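Local coordinates for protein rutinosidase (Aspergillus niger, PDB 6I1A) that is a secreted family 5 glycoside hydrolase that releases the disaccharide rutinose from flavonoid glycosides such as rutin, at residues Q185-D197 / P235-Y247. Sequence-based numbering, arbitrary orientation.
With EDO (1,2-ethanediol), chain H; EDO (1,2-ethanediol), chain K.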
ATOM      1  N   GLN A 185     -23.956 -23.884  17.699  1.00 16.30           N
ATOM      2  CA  GLN A 185     -22.688 -24.330  17.157  1.00 17.47           C
ATOM      3  C   GLN A 185     -22.498 -23.928  15.667  1.00 14.89           C
ATOM      4  O   GLN A 185     -21.392 -24.055  15.194  1.00 16.46           O
ATOM      5  CB  GLN A 185     -22.487 -25.862  17.318  1.00 19.51           C
ATOM      6  CG  GLN A 185     -23.497 -26.750  16.618  1.00 23.60           C
ATOM      7  CD  GLN A 185     -24.752 -27.105  17.372  1.00 29.11           C
ATOM      8  OE1 GLN A 185     -25.266 -26.344  18.206  1.00 24.89           O
ATOM      9  NE2 GLN A 185     -25.299 -28.275  17.023  1.00 30.29           N
ATOM     10  N   SER A 186     -23.557 -23.473  15.052  1.00 15.78           N
ATOM     11  CA  SER A 186     -23.514 -23.170  13.587  1.00 14.16           C
ATOM     12  C   SER A 186     -23.123 -21.701  13.333  1.00 16.69           C
ATOM     13  O   SER A 186     -23.088 -21.311  12.158  1.00 14.75           O
ATOM     14  CB  SER A 186     -24.812 -23.427  12.957  1.00 17.29           C
ATOM     15  OG  SER A 186     -25.147 -24.839  13.070  1.00 17.18           O
ATOM     16  N   TYR A 187     -22.865 -20.868  14.331  1.00 13.76           N
ATOM     17  CA  TYR A 187     -22.769 -19.392  14.148  1.00 14.12           C
ATOM     18  C   TYR A 187     -21.467 -18.835  14.674  1.00 15.68           C
ATOM     19  O   TYR A 187     -20.945 -19.222  15.772  1.00 16.86           O
ATOM     20  CB  TYR A 187     -23.916 -18.688  14.840  1.00 14.17           C
ATOM     21  CG  TYR A 187     -25.260 -19.050  14.281  1.00 14.36           C
ATOM     22  CD1 TYR A 187     -25.959 -20.156  14.793  1.00 14.91           C
ATOM     23  CD2 TYR A 187     -25.885 -18.347  13.265  1.00 14.81           C
ATOM     24  CE1 TYR A 187     -27.210 -20.516  14.298  1.00 15.28           C
ATOM     25  CE2 TYR A 187     -27.130 -18.685  12.783  1.00 16.08           C
ATOM     26  CZ  TYR A 187     -27.811 -19.784  13.297  1.00 15.52           C
ATOM     27  OH  TYR A 187     -29.032 -20.070  12.782  1.00 15.94           O
ATOM     28  N   THR A 188     -20.954 -17.852  13.934  1.00 13.37           N
ATOM     29  CA  THR A 188     -19.868 -16.954  14.331  1.00 13.47           C
ATOM     30  C   THR A 188     -20.430 -15.544  14.378  1.00 13.11           C
ATOM     31  O   THR A 188     -21.159 -15.135  13.488  1.00 12.72           O
ATOM     32  CB  THR A 188     -18.648 -17.081  13.415  1.00 12.16           C
ATOM     33  OG1 THR A 188     -18.053 -18.357  13.634  1.00 13.07           O
ATOM     34  CG2 THR A 188     -17.643 -15.985  13.556  1.00 12.63           C
ATOM     35  N   LEU A 189     -20.087 -14.778  15.422  1.00 12.38           N
ATOM     36  CA  LEU A 189     -20.593 -13.412  15.603  1.00 11.49           C
ATOM     37  C   LEU A 189     -19.531 -12.397  15.174  1.00 11.25           C
ATOM     38  O   LEU A 189     -18.398 -12.395  15.718  1.00 12.66           O
ATOM     39  CB  LEU A 189     -20.921 -13.230  17.101  1.00 11.56           C
ATOM     40  CG  LEU A 189     -21.735 -12.019  17.474  1.00 13.77           C
ATOM     41  CD1 LEU A 189     -22.431 -12.218  18.865  1.00 14.98           C
ATOM     42  CD2 LEU A 189     -20.889 -10.826  17.565  1.00 16.07           C
ATOM     43  N   GLU A 190     -19.878 -11.538  14.223  1.00 10.95           N
ATOM     44  CA  GLU A 190     -18.987 -10.483  13.722  1.00 11.43           C
ATOM     45  C   GLU A 190     -19.571  -9.114  14.055  1.00 10.68           C
ATOM     46  O   GLU A 190     -20.554  -8.666  13.436  1.00 10.66           O
ATOM     47  CB  GLU A 190     -18.814 -10.583  12.199  1.00 11.52           C
ATOM     48  CG  GLU A 190     -17.786  -9.603  11.684  1.00 11.50           C
ATOM     49  CD  GLU A 190     -17.333  -9.862  10.275  1.00 13.65           C
ATOM     50  OE1 GLU A 190     -18.115 -10.390   9.456  1.00 13.03           O
ATOM     51  OE2 GLU A 190     -16.126  -9.607  10.010  1.00 12.99           O
ATOM     52  N   PRO A 191     -19.037  -8.440  15.105  1.00 11.72           N
ATOM     53  CA  PRO A 191     -19.738  -7.278  15.669  1.00 11.05           C
ATOM     54  C   PRO A 191     -19.427  -5.903  15.081  1.00 11.56           C
ATOM     55  O   PRO A 191     -20.001  -4.901  15.506  1.00 11.79           O
ATOM     56  CB  PRO A 191     -19.228  -7.346  17.133  1.00 11.44           C
ATOM     57  CG  PRO A 191     -17.833  -7.826  17.023  1.00 12.53           C
ATOM     58  CD  PRO A 191     -17.958  -8.921  15.962  1.00 11.71           C
ATOM     59  N   ILE A 192     -18.536  -5.861  14.089  1.00 11.05           N
ATOM     60  CA  ILE A 192     -18.274  -4.586  13.390  1.00 11.65           C
ATOM     61  C   ILE A 192     -17.746  -4.919  11.996  1.00 11.21           C
ATOM     62  O   ILE A 192     -17.195  -6.019  11.791  1.00 11.32           O
ATOM     63  CB  ILE A 192     -17.286  -3.689  14.190  1.00 10.87           C
ATOM     64  CG1 ILE A 192     -17.370  -2.204  13.782  1.00 11.78           C
ATOM     65  CG2 ILE A 192     -15.867  -4.206  14.130  1.00 12.83           C
ATOM     66  CD1 ILE A 192     -16.777  -1.271  14.857  1.00 12.39           C
ATOM     67  N   ASN A 193     -17.892  -3.948  11.090  1.00 10.36           N
ATOM     68  CA  ASN A 193     -17.405  -4.096   9.698  1.00 10.60           C
ATOM     69  C   ASN A 193     -16.757  -2.808   9.252  1.00 10.41           C
ATOM     70  O   ASN A 193     -17.400  -1.739   9.285  1.00 11.06           O
ATOM     71  CB  ASN A 193     -18.569  -4.429   8.787  1.00 10.71           C
ATOM     72  CG  ASN A 193     -18.095  -4.619   7.363  1.00 11.06           C
ATOM     73  OD1 ASN A 193     -17.540  -5.667   7.046  1.00 11.50           O
ATOM     74  ND2 ASN A 193     -18.313  -3.610   6.508  1.00 11.79           N
ATOM     75  N   GLU A 194     -15.475  -2.849   8.867  1.00 10.62           N
ATOM     76  CA  GLU A 194     -14.732  -1.744   8.244  1.00 11.40           C
ATOM     77  C   GLU A 194     -14.904  -0.424   9.004  1.00 11.12           C
ATOM     78  O   GLU A 194     -15.195   0.617   8.400  1.00 11.62           O
ATOM     79  CB  GLU A 194     -15.084  -1.629   6.761  1.00 11.61           C
ATOM     80  CG  GLU A 194     -14.708  -2.838   5.964  1.00 11.69           C
ATOM     81  CD  GLU A 194     -15.038  -2.709   4.480  1.00 12.09           C
ATOM     82  OE1 GLU A 194     -15.443  -1.636   3.994  1.00 12.97           O
ATOM     83  OE2 GLU A 194     -14.712  -3.723   3.735  1.00 12.68           O
ATOM     84  N   PRO A 195     -14.599  -0.401  10.321  1.00 11.56           N
ATOM     85  CA  PRO A 195     -14.557   0.883  11.014  1.00 11.73           C
ATOM     86  C   PRO A 195     -13.430   1.740  10.436  1.00 11.85           C
ATOM     87  O   PRO A 195     -12.318   1.238  10.168  1.00 12.04           O
ATOM     88  CB  PRO A 195     -14.283   0.478  12.484  1.00 12.64           C
ATOM     89  CG  PRO A 195     -13.544  -0.848  12.358  1.00 12.95           C
ATOM     90  CD  PRO A 195     -14.160  -1.517  11.160  1.00 11.92           C
ATOM     91  N   ALA A 196     -13.663   3.036  10.277  1.00 12.19           N
ATOM     92  CA  ALA A 196     -12.675   3.970   9.705  1.00 12.10           C
ATOM     93  C   ALA A 196     -13.013   5.372  10.172  1.00 12.40           C
ATOM     94  O   ALA A 196     -14.143   5.790   9.967  1.00 13.68           O
ATOM     95  CB  ALA A 196     -12.671   3.849   8.219  1.00 12.89           C
ATOM     96  N   ASP A 197     -12.023   6.047  10.766  1.00 12.85           N
ATOM     97  CA  ASP A 197     -12.200   7.422  11.255  1.00 13.86           C
ATOM     98  C   ASP A 197     -11.380   8.406  10.458  1.00 13.78           C
ATOM     99  O   ASP A 197     -11.374   9.624  10.850  1.00 16.79           O
ATOM    100  CB  ASP A 197     -11.871   7.574  12.739  1.00 13.85           C
ATOM    101  CG  ASP A 197     -10.423   7.374  13.034  1.00 14.66           C
ATOM    102  OD1 ASP A 197      -9.744   6.735  12.230  1.00 14.67           O
ATOM    103  OD2 ASP A 197      -9.951   7.836  14.112  1.00 18.37           O
ATOM    104  N   PRO A 235     -19.023 -19.038  25.679  1.00 16.14           N
ATOM    105  CA  PRO A 235     -17.688 -18.765  25.194  1.00 16.42           C
ATOM    106  C   PRO A 235     -17.319 -19.608  23.960  1.00 16.50           C
ATOM    107  O   PRO A 235     -16.286 -19.339  23.393  1.00 17.59           O
ATOM    108  CB  PRO A 235     -16.777 -19.044  26.390  1.00 18.97           C
ATOM    109  CG  PRO A 235     -17.575 -20.003  27.204  1.00 17.52           C
ATOM    110  CD  PRO A 235     -19.016 -19.644  27.048  1.00 17.58           C
ATOM    111  N   ASN A 236     -18.156 -20.583  23.636  1.00 16.90           N
ATOM    112  CA  ASN A 236     -17.904 -21.459  22.482  1.00 17.46           C
ATOM    113  C   ASN A 236     -18.338 -20.754  21.193  1.00 17.45           C
ATOM    114  O   ASN A 236     -17.968 -21.236  20.096  1.00 16.34           O
ATOM    115  CB  ASN A 236     -18.631 -22.786  22.657  1.00 18.30           C
ATOM    116  CG  ASN A 236     -18.031 -23.577  23.797  1.00 22.73           C
ATOM    117  OD1 ASN A 236     -16.843 -23.831  23.771  1.00 25.16           O
ATOM    118  ND2 ASN A 236     -18.831 -23.748  24.825  1.00 30.00           N
ATOM    119  N   ILE A 237     -19.080 -19.650  21.285  1.00 15.55           N
ATOM    120  CA  ILE A 237     -19.422 -18.866  20.045  1.00 15.26           C
ATOM    121  C   ILE A 237     -18.178 -18.079  19.678  1.00 14.66           C
ATOM    122  O   ILE A 237     -17.771 -17.202  20.414  1.00 14.74           O
ATOM    123  CB  ILE A 237     -20.616 -17.924  20.285  1.00 14.32           C
ATOM    124  CG1 ILE A 237     -21.890 -18.672  20.696  1.00 14.99           C
ATOM    125  CG2 ILE A 237     -20.851 -17.051  19.045  1.00 15.02           C
ATOM    126  CD1 ILE A 237     -22.952 -17.762  21.175  1.00 15.62           C
ATOM    127  N   PRO A 238     -17.574 -18.253  18.469  1.00 14.46           N
ATOM    128  CA  PRO A 238     -16.420 -17.460  18.102  1.00 14.07           C
ATOM    129  C   PRO A 238     -16.818 -16.021  17.765  1.00 13.22           C
ATOM    130  O   PRO A 238     -17.956 -15.771  17.309  1.00 13.58           O
ATOM    131  CB  PRO A 238     -15.910 -18.141  16.816  1.00 14.35           C
ATOM    132  CG  PRO A 238     -16.580 -19.477  16.801  1.00 14.27           C
ATOM    133  CD  PRO A 238     -17.912 -19.319  17.483  1.00 15.03           C
ATOM    134  N   VAL A 239     -15.896 -15.115  18.025  1.00 12.52           N
ATOM    135  CA  VAL A 239     -16.018 -13.686  17.631  1.00 12.41           C
ATOM    136  C   VAL A 239     -15.068 -13.456  16.449  1.00 11.66           C
ATOM    137  O   VAL A 239     -13.841 -13.766  16.527  1.00 12.72           O
ATOM    138  CB  VAL A 239     -15.721 -12.721  18.790  1.00 13.37           C
ATOM    139  CG1 VAL A 239     -15.623 -11.294  18.310  1.00 14.81           C
ATOM    140  CG2 VAL A 239     -16.805 -12.854  19.868  1.00 16.09           C
ATOM    141  N   MET A 240     -15.613 -12.917  15.366  1.00 11.67           N
ATOM    142  CA  MET A 240     -14.847 -12.549  14.177  1.00 11.64           C
ATOM    143  C   MET A 240     -14.643 -11.028  14.164  1.00 10.11           C
ATOM    144  O   MET A 240     -15.633 -10.243  14.121  1.00 11.36           O
ATOM    145  CB  MET A 240     -15.612 -13.003  12.945  1.00 12.02           C
ATOM    146  CG  MET A 240     -14.922 -12.601  11.636  1.00 12.33           C
ATOM    147  SD  MET A 240     -15.604 -13.440  10.169  1.00 12.74           S
ATOM    148  CE  MET A 240     -14.917 -15.071  10.365  1.00 14.40           C
ATOM    149  N   PHE A 241     -13.391 -10.642  14.268  1.00 10.39           N
ATOM    150  CA  PHE A 241     -12.948  -9.244  14.360  1.00 11.56           C
ATOM    151  C   PHE A 241     -12.497  -8.763  12.983  1.00 11.09           C
ATOM    152  O   PHE A 241     -11.463  -9.250  12.470  1.00 11.75           O
ATOM    153  CB  PHE A 241     -11.843  -9.111  15.396  1.00 11.11           C
ATOM    154  CG  PHE A 241     -11.327  -7.718  15.596  1.00 12.20           C
ATOM    155  CD1 PHE A 241     -12.051  -6.590  15.209  1.00 12.91           C
ATOM    156  CD2 PHE A 241     -10.104  -7.539  16.212  1.00 12.60           C
ATOM    157  CE1 PHE A 241     -11.525  -5.308  15.374  1.00 13.08           C
ATOM    158  CE2 PHE A 241      -9.602  -6.258  16.399  1.00 14.82           C
ATOM    159  CZ  PHE A 241     -10.288  -5.152  15.973  1.00 13.84           C
ATOM    160  N   GLN A 242     -13.275  -7.846  12.404  1.00 11.86           N
ATOM    161  CA  GLN A 242     -12.904  -7.139  11.160  1.00 10.97           C
ATOM    162  C   GLN A 242     -12.157  -5.866  11.579  1.00 11.80           C
ATOM    163  O   GLN A 242     -12.802  -4.856  11.907  1.00 12.62           O
ATOM    164  CB  GLN A 242     -14.162  -6.859  10.346  1.00 11.00           C
ATOM    165  CG  GLN A 242     -13.939  -6.677   8.862  1.00 10.69           C
ATOM    166  CD  GLN A 242     -12.920  -5.598   8.561  1.00 11.91           C
ATOM    167  OE1 GLN A 242     -13.210  -4.408   8.732  1.00 11.97           O
ATOM    168  NE2 GLN A 242     -11.705  -5.988   8.153  1.00 11.33           N
ATOM    169  N   GLY A 243     -10.822  -5.951  11.657  1.00 12.49           N
ATOM    170  CA  GLY A 243      -9.998  -4.859  12.176  1.00 11.95           C
ATOM    171  C   GLY A 243      -9.655  -3.837  11.125  1.00 13.57           C
ATOM    172  O   GLY A 243      -8.495  -3.434  10.984  1.00 14.13           O
ATOM    173  N   SER A 244     -10.658  -3.347  10.412  1.00 13.19           N
ATOM    174  CA  SER A 244     -10.472  -2.323   9.363  1.00 12.77           C
ATOM    175  C   SER A 244      -9.496  -2.907   8.334  1.00 13.82           C
ATOM    176  O   SER A 244      -9.563  -4.085   8.002  1.00 13.91           O
ATOM    177  CB  SER A 244     -10.053  -0.995   9.974  1.00 13.72           C
ATOM    178  OG  SER A 244     -10.162   0.083   9.051  1.00 14.82           O
ATOM    179  N   PHE A 245      -8.555  -2.100   7.869  1.00 13.36           N
ATOM    180  CA  PHE A 245      -7.553  -2.496   6.858  1.00 12.92           C
ATOM    181  C   PHE A 245      -6.191  -2.453   7.488  1.00 13.69           C
ATOM    182  O   PHE A 245      -5.201  -2.412   6.750  1.00 14.47           O
ATOM    183  CB  PHE A 245      -7.678  -1.617   5.614  1.00 13.61           C
ATOM    184  CG  PHE A 245      -9.077  -1.562   5.062  1.00 13.97           C
ATOM    185  CD1 PHE A 245      -9.591  -2.642   4.339  1.00 16.35           C
ATOM    186  CD2 PHE A 245      -9.885  -0.489   5.333  1.00 14.28           C
ATOM    187  CE1 PHE A 245     -10.915  -2.580   3.879  1.00 16.51           C
ATOM    188  CE2 PHE A 245     -11.183  -0.427   4.887  1.00 15.23           C
ATOM    189  CZ  PHE A 245     -11.696  -1.467   4.172  1.00 16.00           C
ATOM    190  N   LYS A 246      -6.085  -2.547   8.813  1.00 15.52           N
ATOM    191  CA  LYS A 246      -4.788  -2.772   9.485  1.00 14.39           C
ATOM    192  C   LYS A 246      -4.339  -4.197   9.194  1.00 17.51           C
ATOM    193  O   LYS A 246      -5.191  -5.141   9.039  1.00 19.21           O
ATOM    194  CB  LYS A 246      -4.953  -2.641  11.005  1.00 17.50           C
ATOM    195  CG  LYS A 246      -5.465  -1.328  11.426  1.00 19.52           C
ATOM    196  CD  LYS A 246      -4.612  -0.199  11.056  1.00 17.52           C
ATOM    197  CE  LYS A 246      -4.631   0.986  11.982  1.00 18.13           C
ATOM    198  NZ  LYS A 246      -3.722   2.052  11.452  1.00 15.96           N
ATOM    199  N   TYR A 247      -3.052  -4.409   9.143  1.00 19.96           N
ATOM    200  CA  TYR A 247      -2.551  -5.809   9.111  1.00 23.70           C
ATOM    201  C   TYR A 247      -2.974  -6.504  10.397  1.00 22.60           C
ATOM    202  O   TYR A 247      -3.036  -5.867  11.440  1.00 20.14           O
ATOM    203  CB  TYR A 247      -1.057  -5.721   8.897  1.00 25.13           C
ATOM    204  CG  TYR A 247      -0.789  -5.019   7.584  1.00 26.79           C
ATOM    205  CD1 TYR A 247      -1.776  -4.960   6.581  1.00 33.77           C
ATOM    206  CD2 TYR A 247       0.284  -4.199   7.454  1.00 30.45           C
ATOM    207  CE1 TYR A 247      -1.591  -4.212   5.415  1.00 33.12           C
ATOM    208  CE2 TYR A 247       0.515  -3.500   6.280  1.00 28.25           C
ATOM    209  CZ  TYR A 247      -0.406  -3.506   5.255  1.00 34.84           C
ATOM    210  OH  TYR A 247      -0.166  -2.704   4.159  1.00 37.67           O
TER
HETATM  211  C1  EDO H 406      -7.014  -7.462  10.826  1.00 30.48           C
HETATM  212  O1  EDO H 406      -6.610  -6.129  10.912  1.00 38.76           O
HETATM  213  C2  EDO H 406      -8.121  -7.546   9.860  1.00 23.86           C
HETATM  214  O2  EDO H 406      -9.239  -8.003  10.446  1.00 17.66           O
HETATM  215  C1  EDO K 409     -15.485  -1.373   0.574  1.00 23.00           C
HETATM  216  O1  EDO K 409     -16.399  -1.587   1.612  1.00 18.38           O
HETATM  217  C2  EDO K 409     -14.695  -2.610   0.328  1.00 23.05           C
HETATM  218  O2  EDO K 409     -13.713  -2.889   1.365  1.00 22.34           O
HETATM  219  O   HOH W   1     -15.805  -7.516  13.659  1.00 11.72           O
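Gln242 sends CG anti to its own backbone N (chi1 -156°) and then bends at chi2 (-55°), turning its amide forward along its own chain, toward Ser244, so that OE1 meets the backbone N-H of Glu194. The N-H of Glu194 donates to Gln242 OE1 over 2.8 Å, with a noticeable bend. Glutamine suits the place because one amide can also donate: NE2 gives a nearly straight bond to Ser244 O (2.9 Å), whose oxygen lies close to the amide plane, and the two bonds together fix the rotation of the group. Next along, the hydroxyl of Ser244, a short donor well fitted to a backbone acceptor, reaches Pro195 O at 2.7 Å.

Earlier in both segments, strands 187-190 and 239-241 run parallel with a marked twist, joined by Leu189 N to Pro238 O (3.0 Å) and Met240 N to Leu189 O (2.9 Å). They are the fourth and fifth strands of the TIM barrel, linked by helix 213-233 in a beta-alpha-beta crossover, and their single bridge, Leu189 with Val239, joins the five-strand and the three-strand parts of the barrel wall. Beyond the bridge the chains part, and a water spans them, accepting from Gln242 N and donating to Ile192 O and Met240 O. Pro191, without an N-H to satisfy, lays CD against Met240 O.

The flexible, apolar side chain of Met240 crosses that of Glu190 at a slant, its CG 3.6 Å from Glu190 OE2, while Glu190 OE1 forms a salt bridge with Arg92. Asn193-Glu194-Pro195 matches the Asn-Glu-Pro signature of family 5, whose glutamate is the acid/base in relatives. Glu194 CD sits obliquely 3.6 Å from Phe245 CZ, and an ethanediol, probably from the crystallisation liquor, donates one hydroxyl to each of the two carboxylate oxygens of Glu194, OE2 also being hydrogen-bonded to His266.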